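Local structure of putative exported protein (Bordetella pertussis, 2DVZ) at residues E73-V84 against V241-P252; G59-S67 against N90-Y100. The protein probably serves as the periplasmic solute receptor of a tripartite tricarboxylate-type transport system, closing around glutamate as its ligand. All coordinates share one frame; numbering follows the deposited sequence.

Interaction 1: E73-V84 against V241-P252. With GLU (glutamic acid), chain G.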
# COMPACT_ATOMS: atom_id res chain seq x y z
N GLU A 73 16.99 -16.81 -4.16
CA GLU A 73 17.03 -17.91 -5.13
C GLU A 73 15.62 -18.13 -5.61
O GLU A 73 14.70 -18.08 -4.81
CB GLU A 73 17.51 -19.21 -4.49
CG GLU A 73 18.75 -19.06 -3.64
CD GLU A 73 19.98 -18.84 -4.48
OE1 GLU A 73 20.07 -19.47 -5.56
OE2 GLU A 73 20.83 -18.01 -4.06
N PRO A 74 15.45 -18.42 -6.91
CA PRO A 74 14.10 -18.65 -7.42
C PRO A 74 13.55 -20.06 -7.15
O PRO A 74 13.05 -20.73 -8.07
CB PRO A 74 14.22 -18.35 -8.92
CG PRO A 74 15.74 -18.77 -9.27
CD PRO A 74 16.50 -18.50 -7.97
N ASP A 75 13.56 -20.50 -5.91
CA ASP A 75 13.03 -21.81 -5.60
C ASP A 75 11.58 -21.83 -5.07
O ASP A 75 11.01 -22.90 -4.92
CB ASP A 75 13.97 -22.54 -4.63
CG ASP A 75 14.24 -21.77 -3.37
OD1 ASP A 75 13.62 -20.72 -3.15
OD2 ASP A 75 15.06 -22.23 -2.54
N GLY A 76 11.01 -20.65 -4.79
CA GLY A 76 9.70 -20.50 -4.19
C GLY A 76 9.65 -20.43 -2.66
O GLY A 76 8.56 -20.30 -2.10
N TYR A 77 10.80 -20.53 -1.99
CA TYR A 77 10.84 -20.47 -0.53
C TYR A 77 11.27 -19.09 0.02
O TYR A 77 11.38 -18.90 1.23
CB TYR A 77 11.76 -21.57 0.00
CG TYR A 77 11.23 -22.95 -0.31
CD1 TYR A 77 10.16 -23.46 0.40
CD2 TYR A 77 11.78 -23.72 -1.34
CE1 TYR A 77 9.65 -24.68 0.12
CE2 TYR A 77 11.28 -24.97 -1.64
CZ TYR A 77 10.22 -25.46 -0.90
OH TYR A 77 9.69 -26.71 -1.17
N THR A 78 11.50 -18.14 -0.87
CA THR A 78 11.61 -16.75 -0.44
C THR A 78 10.73 -15.93 -1.35
O THR A 78 11.03 -15.75 -2.54
CB THR A 78 13.07 -16.24 -0.47
OG1 THR A 78 13.93 -17.14 0.28
CG2 THR A 78 13.13 -14.83 0.08
N LEU A 79 9.65 -15.42 -0.79
CA LEU A 79 8.67 -14.65 -1.55
C LEU A 79 8.58 -13.26 -0.95
O LEU A 79 9.20 -12.97 0.07
CB LEU A 79 7.30 -15.36 -1.48
CG LEU A 79 7.29 -16.83 -1.90
CD1 LEU A 79 5.94 -17.36 -1.63
CD2 LEU A 79 7.59 -17.03 -3.35
N SER A 80 7.80 -12.39 -1.58
CA SER A 80 7.67 -11.02 -1.11
C SER A 80 6.30 -10.46 -1.46
O SER A 80 5.56 -11.05 -2.27
CB SER A 80 8.82 -10.12 -1.63
OG SER A 80 8.74 -9.92 -3.04
N ILE A 81 5.94 -9.35 -0.80
CA ILE A 81 4.66 -8.67 -1.00
C ILE A 81 4.83 -7.50 -1.95
O ILE A 81 5.58 -6.56 -1.63
CB ILE A 81 4.02 -8.20 0.34
CG1 ILE A 81 3.91 -9.37 1.32
CG2 ILE A 81 2.59 -7.64 0.10
CD1 ILE A 81 3.06 -10.55 0.79
N ALA A 82 4.16 -7.56 -3.10
CA ALA A 82 4.16 -6.45 -4.06
C ALA A 82 3.29 -5.35 -3.49
O ALA A 82 2.24 -5.62 -2.89
CB ALA A 82 3.63 -6.87 -5.43
N THR A 83 3.76 -4.11 -3.67
CA THR A 83 3.05 -2.93 -3.22
C THR A 83 3.25 -1.93 -4.32
O THR A 83 4.17 -2.09 -5.14
CB THR A 83 3.67 -2.34 -1.94
OG1 THR A 83 4.98 -1.87 -2.24
CG2 THR A 83 3.72 -3.36 -0.79
N VAL A 84 2.41 -0.89 -4.36
CA VAL A 84 2.57 0.13 -5.38
C VAL A 84 3.86 0.94 -5.16
O VAL A 84 4.44 1.44 -6.12
CB VAL A 84 1.28 1.04 -5.55
CG1 VAL A 84 1.52 2.10 -6.61
CG2 VAL A 84 0.07 0.20 -5.97
N VAL A 241 -4.77 1.40 -4.29
CA VAL A 241 -3.57 0.57 -4.43
C VAL A 241 -3.97 -0.93 -4.37
O VAL A 241 -5.17 -1.28 -4.55
CB VAL A 241 -2.49 0.97 -3.37
CG1 VAL A 241 -2.08 2.40 -3.56
CG2 VAL A 241 -2.93 0.68 -1.91
N TRP A 242 -2.99 -1.79 -4.13
CA TRP A 242 -3.20 -3.24 -4.05
C TRP A 242 -1.99 -3.88 -3.38
O TRP A 242 -0.93 -3.24 -3.25
CB TRP A 242 -3.51 -3.92 -5.41
CG TRP A 242 -2.71 -3.46 -6.67
CD1 TRP A 242 -3.25 -2.96 -7.80
CD2 TRP A 242 -1.28 -3.50 -6.88
NE1 TRP A 242 -2.27 -2.68 -8.71
CE2 TRP A 242 -1.05 -3.02 -8.19
CE3 TRP A 242 -0.18 -3.91 -6.10
CZ2 TRP A 242 0.26 -2.87 -8.74
CZ3 TRP A 242 1.15 -3.76 -6.65
CH2 TRP A 242 1.34 -3.24 -7.96
N TYR A 243 -2.20 -5.11 -2.93
CA TYR A 243 -1.17 -5.95 -2.32
C TYR A 243 -1.19 -7.33 -2.96
O TYR A 243 -2.23 -7.92 -3.12
CB TYR A 243 -1.41 -6.04 -0.79
CG TYR A 243 -1.29 -4.66 -0.20
CD1 TYR A 243 -0.04 -4.16 0.19
CD2 TYR A 243 -2.42 -3.82 -0.12
CE1 TYR A 243 0.09 -2.85 0.67
CE2 TYR A 243 -2.31 -2.52 0.40
CZ TYR A 243 -1.06 -2.04 0.77
OH TYR A 243 -0.94 -0.75 1.25
N GLY A 244 -0.02 -7.85 -3.31
CA GLY A 244 0.05 -9.15 -3.94
C GLY A 244 1.31 -9.93 -3.63
O GLY A 244 2.16 -9.49 -2.85
N LEU A 245 1.44 -11.09 -4.28
CA LEU A 245 2.49 -12.01 -3.96
C LEU A 245 3.45 -12.12 -5.15
O LEU A 245 3.02 -12.22 -6.28
CB LEU A 245 1.90 -13.37 -3.55
CG LEU A 245 2.87 -14.38 -2.92
CD1 LEU A 245 3.54 -13.94 -1.57
CD2 LEU A 245 2.14 -15.67 -2.72
N LEU A 246 4.74 -12.08 -4.85
CA LEU A 246 5.81 -12.09 -5.86
C LEU A 246 6.76 -13.20 -5.53
O LEU A 246 7.04 -13.49 -4.35
CB LEU A 246 6.60 -10.77 -5.81
CG LEU A 246 5.82 -9.48 -6.13
CD1 LEU A 246 6.71 -8.24 -5.87
CD2 LEU A 246 5.17 -9.47 -7.59
N ALA A 247 7.26 -13.83 -6.57
CA ALA A 247 8.43 -14.71 -6.47
C ALA A 247 9.57 -14.13 -7.35
O ALA A 247 9.32 -13.32 -8.28
CB ALA A 247 8.06 -16.14 -6.91
N PRO A 248 10.82 -14.56 -7.07
CA PRO A 248 11.89 -14.13 -7.97
C PRO A 248 11.64 -14.59 -9.40
O PRO A 248 10.99 -15.64 -9.64
CB PRO A 248 13.17 -14.79 -7.38
CG PRO A 248 12.78 -15.16 -5.93
CD PRO A 248 11.31 -15.46 -6.00
N LYS A 249 12.11 -13.81 -10.35
CA LYS A 249 12.07 -14.23 -11.76
C LYS A 249 12.73 -15.63 -11.94
O LYS A 249 13.82 -15.91 -11.42
CB LYS A 249 12.75 -13.17 -12.63
CG LYS A 249 12.67 -13.42 -14.16
CD LYS A 249 11.37 -12.84 -14.83
CE LYS A 249 11.69 -12.31 -16.28
NZ LYS A 249 13.05 -11.56 -16.43
N GLY A 250 12.05 -16.52 -12.65
CA GLY A 250 12.61 -17.85 -12.91
C GLY A 250 12.06 -18.92 -12.00
O GLY A 250 12.33 -20.10 -12.23
N THR A 251 11.30 -18.53 -10.99
CA THR A 251 10.63 -19.49 -10.11
C THR A 251 9.68 -20.32 -11.00
O THR A 251 8.95 -19.77 -11.84
CB THR A 251 9.92 -18.78 -8.91
OG1 THR A 251 10.89 -18.01 -8.16
CG2 THR A 251 9.25 -19.74 -7.97
N PRO A 252 9.77 -21.66 -10.90
CA PRO A 252 8.98 -22.56 -11.77
C PRO A 252 7.48 -22.29 -11.68
O PRO A 252 6.96 -21.89 -10.61
CB PRO A 252 9.27 -23.94 -11.19
CG PRO A 252 10.63 -23.78 -10.51
CD PRO A 252 10.61 -22.40 -9.93
N GLU G . 2.99 2.67 1.37
CA GLU G . 2.95 1.20 1.21
C GLU G . 2.21 0.78 -0.05
O GLU G . 1.17 0.12 -0.06
CB GLU G . 2.43 0.52 2.47
CG GLU G . 3.05 1.12 3.75
CD GLU G . 3.17 0.15 4.88
OE1 GLU G . 2.78 -1.02 4.67
OE2 GLU G . 3.68 0.53 6.00
OXT GLU G . 2.71 1.08 -1.15
O HOH W 1 9.57 -12.07 -4.27
O HOH W 2 0.39 -0.77 -2.49
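Val84 and Trp242 share a water (water 2) that is gripped three ways: it accepts from Val84 N at 2.8 Å, donates to Trp242 O, and donates to atom O of the bound glutamate. Tyr243 OH reaches that same carboxylate oxygen through a weak hydrogen bond of 2.6 Å, and water 2 sits over one face of the tyrosine ring, toward its rim. Thr33, Ser85, Ser149 and Ser178 also hydrogen-bond the ligand. Because Val84 begins helix 84-93, with Thr83 as N-cap, the helix end may favour the negative charge of the carboxylate that the water relays to it. Val84 CG1 is anti to the backbone N (chi1 179°), which turns CG2 onto Trp242; it lies 3.9 Å from the centroid of the six-membered ring, almost on the normal, a CH-pi contact. Phe291 meets this indole edge-to-face.

Strand 241-248 lies antiparallel between 78-82 and 106-121, the position of the reversed strand in type 2 periplasmic binding proteins. Two hydrogen-bonded pairs, Ser80 with Leu246 and Ala82 with Gly244, flank the non-hydrogen-bonded pair Ile81-Leu245. Gly244 O accepts Ala82 N from above its carbonyl plane (2.8 Å) and also meets Ile81 CA. On the face carrying Ser80, Ala82 and Leu246, Leu246 CD1 presses tightly on Ala82 CB at 3.4 Å. Through the opposite face Leu245 CD1 packs against Leu79 CB (4.0 Å) and Ile81 CD1, while Leu79 CD2 touches Ala247 CB.

Beyond the strand, a type II turn runs from Pro248 to Thr251. Thr251 N and OG1 (the latter at 2.8 Å) approach Pro248 O from the same side of its plane, and that hydroxyl rests against CA and CB of Pro74, the centre of an inverse gamma turn, with Pro74 CB 3.4 Å from Thr251 OG1.

Interaction 2: G59-S67 against N90-Y100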
# COMPACT_ATOMS: atom_id res chain seq x y z
N GLY A 59 12.29 0.29 5.23
CA GLY A 59 13.37 1.20 4.92
C GLY A 59 13.34 1.60 3.47
O GLY A 59 13.13 0.76 2.57
N ALA A 60 13.56 2.91 3.26
CA ALA A 60 13.63 3.56 1.95
C ALA A 60 12.41 3.34 1.02
O ALA A 60 12.55 3.04 -0.20
CB ALA A 60 14.94 3.19 1.27
N GLY A 61 11.22 3.52 1.58
CA GLY A 61 9.96 3.38 0.79
C GLY A 61 9.70 1.98 0.27
O GLY A 61 9.00 1.81 -0.73
N GLY A 62 10.27 0.97 0.93
CA GLY A 62 10.25 -0.40 0.42
C GLY A 62 11.45 -0.90 -0.42
O GLY A 62 11.56 -2.10 -0.70
N ALA A 63 12.33 0.02 -0.83
CA ALA A 63 13.55 -0.36 -1.59
C ALA A 63 14.45 -1.38 -0.90
O ALA A 63 14.94 -2.29 -1.55
CB ALA A 63 14.34 0.84 -1.93
N ILE A 64 14.66 -1.27 0.39
CA ILE A 64 15.55 -2.23 1.08
C ILE A 64 15.04 -3.66 0.94
O ILE A 64 15.78 -4.57 0.55
CB ILE A 64 15.76 -1.86 2.59
CG1 ILE A 64 16.59 -0.57 2.77
CG2 ILE A 64 16.42 -2.99 3.35
CD1 ILE A 64 17.65 -0.33 1.70
N GLY A 65 13.77 -3.86 1.27
CA GLY A 65 13.16 -5.18 1.30
C GLY A 65 12.93 -5.73 -0.09
O GLY A 65 13.10 -6.94 -0.32
N ALA A 66 12.52 -4.87 -1.03
CA ALA A 66 12.30 -5.35 -2.40
C ALA A 66 13.59 -5.79 -3.09
O ALA A 66 13.55 -6.66 -3.95
CB ALA A 66 11.53 -4.34 -3.26
N SER A 67 14.72 -5.16 -2.72
CA SER A 67 16.00 -5.41 -3.40
C SER A 67 16.49 -6.75 -2.92
O SER A 67 16.98 -7.56 -3.71
CB SER A 67 17.02 -4.30 -3.10
OG SER A 67 16.59 -3.04 -3.64
N ASN A 90 8.81 3.70 -6.38
CA ASN A 90 10.26 3.65 -6.16
C ASN A 90 11.13 3.68 -7.42
O ASN A 90 12.11 4.41 -7.47
CB ASN A 90 10.66 2.47 -5.28
CG ASN A 90 11.31 2.91 -4.01
OD1 ASN A 90 12.36 3.55 -4.04
ND2 ASN A 90 10.70 2.59 -2.89
N PRO A 91 10.81 2.81 -8.41
CA PRO A 91 11.32 2.90 -9.76
C PRO A 91 11.28 4.31 -10.34
O PRO A 91 12.27 4.73 -10.93
CB PRO A 91 10.38 1.96 -10.52
CG PRO A 91 10.08 0.92 -9.55
CD PRO A 91 9.97 1.61 -8.24
N ALA A 92 10.16 5.02 -10.19
CA ALA A 92 10.01 6.37 -10.74
C ALA A 92 10.78 7.44 -9.92
O ALA A 92 11.26 8.44 -10.47
CB ALA A 92 8.52 6.75 -10.90
N CYS A 93 10.89 7.21 -8.61
CA CYS A 93 11.59 8.09 -7.68
C CYS A 93 13.11 7.98 -7.80
O CYS A 93 13.84 8.99 -7.61
CB CYS A 93 11.17 7.75 -6.25
SG CYS A 93 11.76 8.85 -4.91
N ARG A 94 13.61 6.77 -8.08
CA ARG A 94 15.04 6.50 -8.14
C ARG A 94 15.42 5.77 -9.43
O ARG A 94 15.89 4.63 -9.36
CB ARG A 94 15.46 5.65 -6.95
CG ARG A 94 15.44 6.33 -5.61
CD ARG A 94 15.59 5.28 -4.53
NE ARG A 94 16.94 4.70 -4.51
CZ ARG A 94 17.40 3.83 -3.63
NH1 ARG A 94 16.61 3.37 -2.66
NH2 ARG A 94 18.67 3.40 -3.72
N PRO A 95 15.23 6.43 -10.59
CA PRO A 95 15.33 5.79 -11.91
C PRO A 95 16.74 5.31 -12.37
O PRO A 95 16.82 4.57 -13.36
CB PRO A 95 14.83 6.88 -12.86
CG PRO A 95 15.06 8.17 -12.15
CD PRO A 95 14.93 7.88 -10.71
N LYS A 96 17.81 5.70 -11.66
CA LYS A 96 19.17 5.39 -12.10
C LYS A 96 19.83 4.48 -11.10
O LYS A 96 20.73 3.73 -11.45
CB LYS A 96 20.07 6.66 -12.26
CG LYS A 96 19.62 7.74 -13.25
CD LYS A 96 19.08 7.14 -14.55
CE LYS A 96 18.15 8.12 -15.30
NZ LYS A 96 17.28 7.45 -16.36
N ASP A 97 19.41 4.54 -9.85
CA ASP A 97 20.12 3.81 -8.83
C ASP A 97 19.27 2.87 -7.99
O ASP A 97 19.75 2.38 -6.96
CB ASP A 97 20.89 4.79 -7.93
CG ASP A 97 19.97 5.71 -7.17
OD1 ASP A 97 19.87 6.90 -7.54
OD2 ASP A 97 19.33 5.24 -6.20
N LEU A 98 18.03 2.61 -8.38
CA LEU A 98 17.27 1.56 -7.68
C LEU A 98 17.90 0.19 -8.06
O LEU A 98 18.11 -0.07 -9.25
CB LEU A 98 15.78 1.63 -8.04
CG LEU A 98 14.81 0.85 -7.14
CD1 LEU A 98 14.57 1.59 -5.84
CD2 LEU A 98 13.51 0.63 -7.87
N PRO A 99 18.23 -0.66 -7.06
CA PRO A 99 18.87 -1.97 -7.27
C PRO A 99 17.98 -3.13 -7.77
O PRO A 99 18.40 -4.30 -7.70
CB PRO A 99 19.39 -2.32 -5.88
CG PRO A 99 19.21 -1.08 -5.06
CD PRO A 99 18.07 -0.37 -5.63
N TYR A 100 16.77 -2.85 -8.27
CA TYR A 100 15.93 -3.89 -8.84
C TYR A 100 15.07 -3.27 -9.93
O TYR A 100 14.86 -2.09 -9.93
CB TYR A 100 15.07 -4.58 -7.75
CG TYR A 100 14.00 -3.69 -7.14
CD1 TYR A 100 12.74 -3.60 -7.71
CD2 TYR A 100 14.26 -2.93 -6.00
CE1 TYR A 100 11.74 -2.79 -7.16
CE2 TYR A 100 13.29 -2.12 -5.44
CZ TYR A 100 12.03 -2.04 -6.02
OH TYR A 100 11.07 -1.23 -5.50
O HOH W 3 14.31 4.62 -1.78
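Tyr100 lies against the side of helix 63-71, its ring sandwiched between Ala66 of that helix and Leu98 of its own segment. Helix 63-71 is the connection of a beta-alpha-beta crossover from strand 52-56 to strand 78-82, with strand 21-25 lying between the two in the sheet; segment 90-100 is the end of helix 84-93 and the loop that follows. Ala66 CB stands 3.9 Å from the ring centroid, 27° off the normal, in a CH-pi contact, and Leu98 CD2 covers the opposite face nearer the rim. The ring is brought there by a chi1 of 68°, with CG between the backbone N and the carbonyl carbon, and its OH bonds to Thr86 O.

Ser67 comes to the edge of this ring, its OG 3.3 Å from Tyr100 CD2. That hydroxyl is committed to Ala63 O, one turn back, at 2.8 Å, where Ser67 N arrives from the other face of the carbonyl plane; the hydroxyl also rests on the Pro99 ring.

Asn90, in the last turn of helix 84-93, meets the loop that leads into helix 63-71. Its ND2 donates to Ala60 O at 3.3 Å, on a lone pair in the carbonyl plane, and Gly61 O lies 2.9 Å from the same nitrogen. Ala60 O additionally accepts Ala63 N. Arg94, paired through NE and NH2 with Asp97 OD2, extends NH1 to within 3.5 Å of Ala63 CB, and water 3 accepts from that NH1 while donating to Ala60 O and Asn90 OD1.

Overall arrangement
From the N terminus, the chain passes first through 59-67, then 73-84, then 90-100, and much later 241-252, so the segments alternate and the two contacts cross. Interaction 2 closes a short loop, bringing helix 63-71 together with the end of helix 84-93 while strand 78-82 lies between them in sequence. Interaction 1 closes a far longer one: 156 residues separate its segments before strand 241-248 returns beside 78-82. The contacts do not touch, their nearest atoms being about 5 Å apart. Interaction 1 ties two neighbouring strands of the sheet beside the glutamate pocket, and interaction 2 ties the helix before strand 78-82 to the end of the helix after it and the loop that follows.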